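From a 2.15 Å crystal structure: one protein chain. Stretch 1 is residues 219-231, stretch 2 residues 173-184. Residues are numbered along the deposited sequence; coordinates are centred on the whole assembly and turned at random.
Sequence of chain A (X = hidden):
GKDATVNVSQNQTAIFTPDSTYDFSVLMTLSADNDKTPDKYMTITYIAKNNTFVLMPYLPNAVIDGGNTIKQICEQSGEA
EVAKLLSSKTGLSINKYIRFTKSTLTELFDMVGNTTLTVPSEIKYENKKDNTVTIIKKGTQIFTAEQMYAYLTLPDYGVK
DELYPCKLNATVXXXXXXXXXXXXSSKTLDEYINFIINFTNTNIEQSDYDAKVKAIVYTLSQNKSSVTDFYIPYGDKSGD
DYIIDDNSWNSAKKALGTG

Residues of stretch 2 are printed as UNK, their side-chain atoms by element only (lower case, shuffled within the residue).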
# COMPACT_ATOMS: atom_id res chain seq x y z
N THR A 219 12.60 11.76 4.48
CA THR A 219 11.94 11.72 3.16
C THR A 219 10.72 12.65 3.08
O THR A 219 10.53 13.31 2.05
CB THR A 219 11.58 10.25 2.81
OG1 THR A 219 12.77 9.60 2.37
CG2 THR A 219 10.52 10.13 1.72
N LEU A 220 9.91 12.69 4.14
CA LEU A 220 8.69 13.51 4.19
C LEU A 220 8.99 15.00 4.48
O LEU A 220 8.16 15.85 4.18
CB LEU A 220 7.70 12.97 5.23
CG LEU A 220 7.22 11.53 5.07
CD1 LEU A 220 6.48 11.09 6.33
CD2 LEU A 220 6.34 11.37 3.83
N SER A 221 10.17 15.30 5.06
CA SER A 221 10.61 16.66 5.36
C SER A 221 11.29 17.33 4.12
O SER A 221 11.73 18.48 4.21
CB SER A 221 11.57 16.66 6.55
OG SER A 221 12.81 16.08 6.21
N GLN A 222 11.35 16.60 2.99
CA GLN A 222 11.92 17.13 1.74
C GLN A 222 10.88 18.04 1.05
O GLN A 222 9.68 17.89 1.28
CB GLN A 222 12.39 16.00 0.80
CG GLN A 222 13.46 15.06 1.40
CD GLN A 222 14.72 15.78 1.82
OE1 GLN A 222 15.48 16.31 1.00
NE2 GLN A 222 14.98 15.81 3.13
N ASN A 223 11.36 18.99 0.25
CA ASN A 223 10.50 19.93 -0.46
C ASN A 223 9.90 19.26 -1.70
O ASN A 223 10.24 19.60 -2.83
CB ASN A 223 11.30 21.20 -0.84
CG ASN A 223 10.44 22.39 -1.19
OD1 ASN A 223 9.43 22.69 -0.53
ND2 ASN A 223 10.85 23.12 -2.22
N LYS A 224 9.01 18.28 -1.48
CA LYS A 224 8.38 17.53 -2.55
C LYS A 224 6.87 17.65 -2.52
O LYS A 224 6.26 17.65 -1.45
CB LYS A 224 8.76 16.04 -2.46
CG LYS A 224 10.10 15.67 -3.09
CD LYS A 224 10.38 14.17 -2.96
CE LYS A 224 10.46 13.47 -4.29
NZ LYS A 224 10.45 11.99 -4.14
N SER A 225 6.26 17.73 -3.72
CA SER A 225 4.81 17.75 -3.86
C SER A 225 4.30 16.32 -3.74
O SER A 225 3.14 16.10 -3.36
CB SER A 225 4.40 18.35 -5.20
OG SER A 225 4.78 19.72 -5.23
N SER A 226 5.18 15.34 -4.05
CA SER A 226 4.85 13.93 -3.97
C SER A 226 6.02 13.06 -3.50
O SER A 226 7.16 13.23 -3.94
CB SER A 226 4.35 13.43 -5.32
OG SER A 226 3.86 12.10 -5.22
N VAL A 227 5.69 12.10 -2.62
CA VAL A 227 6.63 11.09 -2.11
C VAL A 227 6.10 9.70 -2.53
O VAL A 227 6.50 8.68 -1.98
CB VAL A 227 6.87 11.20 -0.58
CG1 VAL A 227 7.60 12.50 -0.23
CG2 VAL A 227 5.57 11.04 0.21
N THR A 228 5.19 9.66 -3.51
CA THR A 228 4.63 8.38 -3.92
C THR A 228 4.76 8.13 -5.42
O THR A 228 5.01 9.03 -6.23
CB THR A 228 3.16 8.21 -3.45
OG1 THR A 228 2.36 9.33 -3.84
CG2 THR A 228 3.06 7.99 -1.97
N ASP A 229 4.62 6.84 -5.75
CA ASP A 229 4.62 6.23 -7.06
C ASP A 229 3.86 4.93 -6.95
O ASP A 229 3.63 4.43 -5.85
CB ASP A 229 6.05 5.99 -7.56
CG ASP A 229 6.65 7.19 -8.26
OD1 ASP A 229 6.32 7.41 -9.44
OD2 ASP A 229 7.45 7.91 -7.62
N PHE A 230 3.43 4.39 -8.08
CA PHE A 230 2.74 3.12 -8.11
C PHE A 230 2.97 2.42 -9.42
O PHE A 230 3.16 3.06 -10.45
CB PHE A 230 1.23 3.25 -7.80
CG PHE A 230 0.36 3.92 -8.83
CD1 PHE A 230 -0.11 3.21 -9.93
CD2 PHE A 230 -0.07 5.23 -8.66
CE1 PHE A 230 -0.94 3.83 -10.88
CE2 PHE A 230 -0.90 5.85 -9.60
CZ PHE A 230 -1.33 5.14 -10.71
N TYR A 231 2.94 1.09 -9.36
CA TYR A 231 2.99 0.17 -10.48
C TYR A 231 1.76 -0.75 -10.38
O TYR A 231 1.43 -1.21 -9.28
CB TYR A 231 4.30 -0.64 -10.53
CG TYR A 231 4.28 -1.63 -11.67
CD1 TYR A 231 4.41 -1.20 -12.99
CD2 TYR A 231 3.97 -2.97 -11.45
CE1 TYR A 231 4.26 -2.08 -14.06
CE2 TYR A 231 3.82 -3.86 -12.51
CZ TYR A 231 3.98 -3.41 -13.81
OH TYR A 231 3.86 -4.27 -14.87
N UNK A 173 -4.74 6.30 -2.38
CA UNK A 173 -3.79 6.09 -1.27
C UNK A 173 -2.54 6.96 -1.48
O UNK A 173 -2.02 7.51 -0.50
c UNK A 173 -3.48 4.57 -1.03
c UNK A 173 -4.74 3.81 -0.54
c UNK A 173 -2.28 4.33 -0.08
c UNK A 173 -5.53 4.42 0.68
N UNK A 174 -2.09 7.15 -2.75
CA UNK A 174 -0.95 8.02 -3.09
C UNK A 174 -1.25 9.46 -2.67
O UNK A 174 -0.41 10.12 -2.06
c UNK A 174 -0.66 7.97 -4.59
o UNK A 174 0.10 6.83 -4.93
N UNK A 175 -2.47 9.91 -2.98
CA UNK A 175 -2.97 11.24 -2.65
C UNK A 175 -3.05 11.43 -1.14
O UNK A 175 -2.64 12.48 -0.64
o UNK A 175 -4.24 11.50 -4.71
c UNK A 175 -4.33 11.47 -3.30
N UNK A 176 -3.53 10.42 -0.41
CA UNK A 176 -3.63 10.40 1.06
C UNK A 176 -2.25 10.55 1.74
O UNK A 176 -2.13 11.29 2.71
c UNK A 176 -4.32 8.87 3.03
c UNK A 176 -5.09 9.67 3.88
c UNK A 176 -3.54 7.86 3.60
c UNK A 176 -4.32 9.09 1.53
c UNK A 176 -3.51 7.68 4.98
c UNK A 176 -5.06 9.48 5.26
c UNK A 176 -4.28 8.48 5.81
N UNK A 177 -1.22 9.86 1.20
CA UNK A 177 0.15 9.90 1.72
C UNK A 177 0.79 11.27 1.43
O UNK A 177 1.43 11.84 2.31
c UNK A 177 2.53 8.94 1.51
c UNK A 177 1.03 8.72 1.19
c UNK A 177 0.53 7.36 1.77
c UNK A 177 0.97 6.09 0.99
N UNK A 178 0.64 11.78 0.20
CA UNK A 178 1.20 13.08 -0.21
C UNK A 178 0.57 14.27 0.50
O UNK A 178 1.30 15.19 0.88
o UNK A 178 2.83 11.75 -2.01
o UNK A 178 1.69 12.35 -3.80
c UNK A 178 1.89 12.38 -2.57
c UNK A 178 1.02 13.27 -1.72
N UNK A 179 -0.75 14.27 0.67
CA UNK A 179 -1.43 15.42 1.28
C UNK A 179 -1.34 15.48 2.80
O UNK A 179 -1.51 16.57 3.36
c UNK A 179 -3.11 15.78 -0.59
o UNK A 179 -5.45 15.44 -0.30
n UNK A 179 -4.60 15.02 -2.32
c UNK A 179 -4.48 15.39 -1.06
c UNK A 179 -2.91 15.44 0.87
N UNK A 180 -1.12 14.33 3.47
CA UNK A 180 -1.12 14.30 4.93
C UNK A 180 0.17 13.81 5.58
O UNK A 180 0.24 13.87 6.80
n UNK A 180 -4.25 13.18 4.15
c UNK A 180 -2.25 13.40 5.41
c UNK A 180 -3.61 13.89 5.07
o UNK A 180 -4.09 14.89 5.61
N UNK A 181 1.15 13.29 4.82
CA UNK A 181 2.38 12.81 5.46
C UNK A 181 3.57 13.68 5.13
O UNK A 181 4.51 13.70 5.92
c UNK A 181 1.84 10.33 5.81
c UNK A 181 2.70 11.35 5.10
c UNK A 181 -0.25 9.14 6.05
c UNK A 181 2.35 9.59 6.87
c UNK A 181 0.28 8.41 7.09
c UNK A 181 0.54 10.09 5.40
c UNK A 181 1.57 8.63 7.51
N UNK A 182 3.54 14.40 3.99
CA UNK A 182 4.64 15.30 3.64
C UNK A 182 4.62 16.43 4.67
O UNK A 182 3.57 17.04 4.91
c UNK A 182 4.57 15.79 2.16
c UNK A 182 4.41 14.88 -0.32
c UNK A 182 5.62 16.90 1.88
c UNK A 182 4.75 14.61 1.17
N UNK A 183 5.75 16.62 5.34
CA UNK A 183 5.90 17.65 6.36
C UNK A 183 5.52 17.23 7.76
O UNK A 183 5.60 18.05 8.68
N UNK A 184 5.10 15.94 7.96
CA UNK A 184 4.74 15.48 9.31
C UNK A 184 6.00 15.27 10.16
O UNK A 184 7.09 15.05 9.61
c UNK A 184 2.42 14.53 8.93
o UNK A 184 4.40 13.18 8.55
c UNK A 184 3.84 14.23 9.34

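Position 173 carries four carbons, forked at the first with one arm two carbons long, and makes no contact with stretch 1; this is Ile 173. Position 174 has one carbon and one oxygen, lying against the hydroxyl of Thr 228 and the ring of Phe 230, and is a serine. Its CB points toward the strand and lies 3.4 Å from Thr 228 OG1, while OG of Ser 174 sits near the plane of the Phe 230 ring, 4.1 Å from CD2 of Phe 230, at its edge. Position 175 shows the same two atoms, on a CA-to-CB bond that points away from stretch 1, and is Ser 175. At 176 one carbon leads to a six-carbon ring, out of reach of stretch 1: Phe 176.

Position 177 again has four carbons forked at the first, one arm being two carbons long, against the methyls of Val 227 and Thr 228, and is isoleucine. CG2 of Ile 177 lies 3.6 Å from Thr 228 CG2 and 3.9 Å from Val 227 CG2. Position 178 has two carbons, the second bearing two oxygens. One oxygen accepts a hydrogen bond from the backbone nitrogen of Val 227, the other from the hydroxyl of Ser 226. Two acceptors on one carbon identify Asp 178; the bonds are Val 227 N to Asp 178 OD1, 2.9 Å, and Ser 226 OG to Asp 178 OD2, 2.6 Å.

Position 179 has three carbons, the third with an oxygen and a nitrogen; its CA-to-CB bond points away from stretch 1, and the side chain makes no contact there, which fits Gln 179. Position 180, one carbon shorter with the same ending, is Asn 180, whose ND2 bonds back to Phe 176 O at 3.2 Å. Position 181 has one carbon and a six-carbon ring; the ring meets Leu 220 CD1 at its edge, and CB lies 3.9 Å from Leu 220 CD2. This is Phe 181.

Position 182 carries four carbons, forked at the first with one arm two carbons long, lying against Val 227 and the carbonyl of Ser 225; it is Ile 182, whose CG1 packs 3.8 Å from Val 227 CG2 and whose CD1 reaches 3.5 Å from Ser 225 O. Position 183 has no side chain, and its backbone nitrogen meets the carbonyl of Leu 220: it is Gly 183, with phi/psi of 89/1, where a CB would jam against the preceding carbonyl. At 184 one carbon carries an oxygen and a carbon, the oxygen near Leu 220 CD1, giving Thr 184; its OG1 lies 3.7 Å from Leu 220 CD1 and bonds to Phe 181 O at 2.7 Å.

The strand runs nearly antiparallel to the helix, at 171°. Asp 178 ties the helix to the chain entering the strand, with Ile 177 and Ile 182 packing against Val 227. The type II turn from Phe 181 to Thr 184 presents Gly 183 N to Leu 220 O at 2.8 Å, a hydrogen bond that anchors the other end of the contact.

Stretch 2 (173-184) ISSFIDQNFIGT
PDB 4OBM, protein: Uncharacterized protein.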